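ATP-dependent Clp protease adapter protein ClpS 2 (Agrobacterium tumefaciens, PDB 4YJM) serves as an N-degron adaptor that probably binds the N-terminal domain of the chaperone ClpA and modulates which substrates the ClpAP protease degrades. Local coordinates at residues M27-D32 / P94-T99. Residues are numbered along the deposited sequence; the frame is centred on the assembly and turned at random.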
# COMPACT_ATOMS: atom_id res chain seq x y z
N MET A 27 -3.07 -1.12 -3.50
CA MET A 27 -3.95 -0.23 -2.74
C MET A 27 -3.57 -0.30 -1.28
O MET A 27 -3.44 -1.37 -0.74
CB MET A 27 -5.45 -0.64 -2.85
CG MET A 27 -5.98 -0.86 -4.27
SD MET A 27 -5.86 0.64 -5.20
CE MET A 27 -7.21 1.61 -4.49
N LEU A 28 -3.44 0.85 -0.64
CA LEU A 28 -3.47 0.97 0.82
C LEU A 28 -4.91 1.14 1.32
O LEU A 28 -5.64 2.03 0.84
CB LEU A 28 -2.62 2.17 1.25
CG LEU A 28 -2.81 2.57 2.72
CD1 LEU A 28 -2.16 1.53 3.64
CD2 LEU A 28 -2.25 3.96 2.97
N LEU A 29 -5.30 0.35 2.33
CA LEU A 29 -6.63 0.47 2.93
C LEU A 29 -6.61 1.30 4.21
O LEU A 29 -5.65 1.25 4.96
CB LEU A 29 -7.24 -0.90 3.27
CG LEU A 29 -7.31 -1.96 2.17
CD1 LEU A 29 -8.13 -3.15 2.68
CD2 LEU A 29 -7.93 -1.39 0.90
N ASN A 30 -7.66 2.05 4.44
CA ASN A 30 -7.79 2.82 5.67
C ASN A 30 -7.99 1.89 6.85
O ASN A 30 -8.59 0.83 6.70
CB ASN A 30 -8.96 3.80 5.58
CG ASN A 30 -9.15 4.62 6.85
OD1 ASN A 30 -8.27 5.40 7.23
ND2 ASN A 30 -10.30 4.47 7.50
N ASP A 31 -7.47 2.29 8.01
CA ASP A 31 -7.91 1.71 9.28
C ASP A 31 -7.75 2.70 10.42
O ASP A 31 -7.06 3.74 10.27
CB ASP A 31 -7.17 0.41 9.60
CG ASP A 31 -5.70 0.63 10.00
OD1 ASP A 31 -5.43 1.23 11.05
OD2 ASP A 31 -4.81 0.17 9.26
N ASP A 32 -8.33 2.34 11.55
CA ASP A 32 -8.37 3.16 12.76
C ASP A 32 -7.23 2.93 13.74
O ASP A 32 -7.21 3.57 14.78
CB ASP A 32 -9.66 2.91 13.55
CG ASP A 32 -10.91 3.23 12.77
OD1 ASP A 32 -10.86 4.08 11.86
OD2 ASP A 32 -11.96 2.63 13.10
N PRO A 94 -3.66 -3.84 12.08
CA PRO A 94 -4.53 -4.32 11.01
C PRO A 94 -4.15 -3.79 9.63
O PRO A 94 -4.88 -4.07 8.68
CB PRO A 94 -5.91 -3.80 11.44
CG PRO A 94 -5.62 -2.54 12.14
CD PRO A 94 -4.31 -2.77 12.87
N LEU A 95 -3.05 -3.05 9.52
CA LEU A 95 -2.57 -2.51 8.24
C LEU A 95 -2.67 -3.50 7.09
O LEU A 95 -2.15 -4.62 7.16
CB LEU A 95 -1.10 -2.05 8.38
CG LEU A 95 -0.47 -1.44 7.13
CD1 LEU A 95 -1.18 -0.14 6.76
CD2 LEU A 95 0.98 -1.21 7.42
N MET A 96 -3.33 -3.08 6.03
CA MET A 96 -3.59 -3.93 4.87
C MET A 96 -3.34 -3.26 3.53
O MET A 96 -3.87 -2.16 3.26
CB MET A 96 -5.05 -4.42 4.92
CG MET A 96 -5.46 -5.32 3.75
SD MET A 96 -4.59 -6.90 3.75
CE MET A 96 -5.03 -7.48 5.36
N PHE A 97 -2.52 -3.91 2.70
CA PHE A 97 -2.34 -3.55 1.30
C PHE A 97 -2.94 -4.65 0.43
O PHE A 97 -2.78 -5.82 0.75
CB PHE A 97 -0.90 -3.36 0.94
CG PHE A 97 -0.24 -2.20 1.61
CD1 PHE A 97 0.08 -1.07 0.89
CD2 PHE A 97 0.09 -2.24 2.97
CE1 PHE A 97 0.71 0.00 1.51
CE2 PHE A 97 0.72 -1.18 3.59
CZ PHE A 97 1.03 -0.07 2.87
N THR A 98 -3.64 -4.27 -0.64
CA THR A 98 -4.30 -5.25 -1.52
C THR A 98 -3.87 -4.99 -2.97
O THR A 98 -3.26 -3.97 -3.26
CB THR A 98 -5.84 -5.17 -1.43
OG1 THR A 98 -6.26 -3.90 -1.94
CG2 THR A 98 -6.31 -5.25 -0.01
N THR A 99 -4.19 -5.90 -3.89
CA THR A 99 -4.02 -5.60 -5.31
C THR A 99 -5.35 -5.67 -6.03
O THR A 99 -6.27 -6.36 -5.62
CB THR A 99 -3.06 -6.58 -6.01
OG1 THR A 99 -3.66 -7.88 -6.08
CG2 THR A 99 -1.72 -6.68 -5.26
O HOH W 1 -5.21 -0.75 6.72
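Three hydrogen bonds grip a single water where the central strand 23-29 and the outer strand 97-101 of the antiparallel ClpS sheet splay apart: the water donates to Leu29 O and Asp31 OD2 and accepts from Met96 N at 3.1 Å. It thus extends the pairing beyond the last direct bond, Leu29 N to Met96 O (3.0 Å), which runs nearly along the C=O axis. Further along, Met27 and Thr98 form a hydrogen-bonded pair, each N reaching the other's O at 2.9 Å, and Met27 O also receives the CA-H of Phe97. Asp31 has CG in the crowded position between backbone N and carbonyl carbon (chi1 72°), so its carboxylate lies across Pro94 CG; OD1 takes the N-H groups of Tyr33 and Thr34, while OD2 accepts from the water. On the Met27/Thr98 side, Leu29 CD1 lies alongside Met96 CG at 3.6 Å, and the Leu29 side chain crosses Thr98 at about a right angle. Leu28 and Phe97 share the buried face, where Phe97 meets helices 36-47 and 74-91. With CG anti to the backbone N (chi1 168°), Leu28 brings CD1 3.9 Å from the Phe97 ring centroid, over one face in a CH-pi contact, while touching Leu95 CD1 at 3.7 Å.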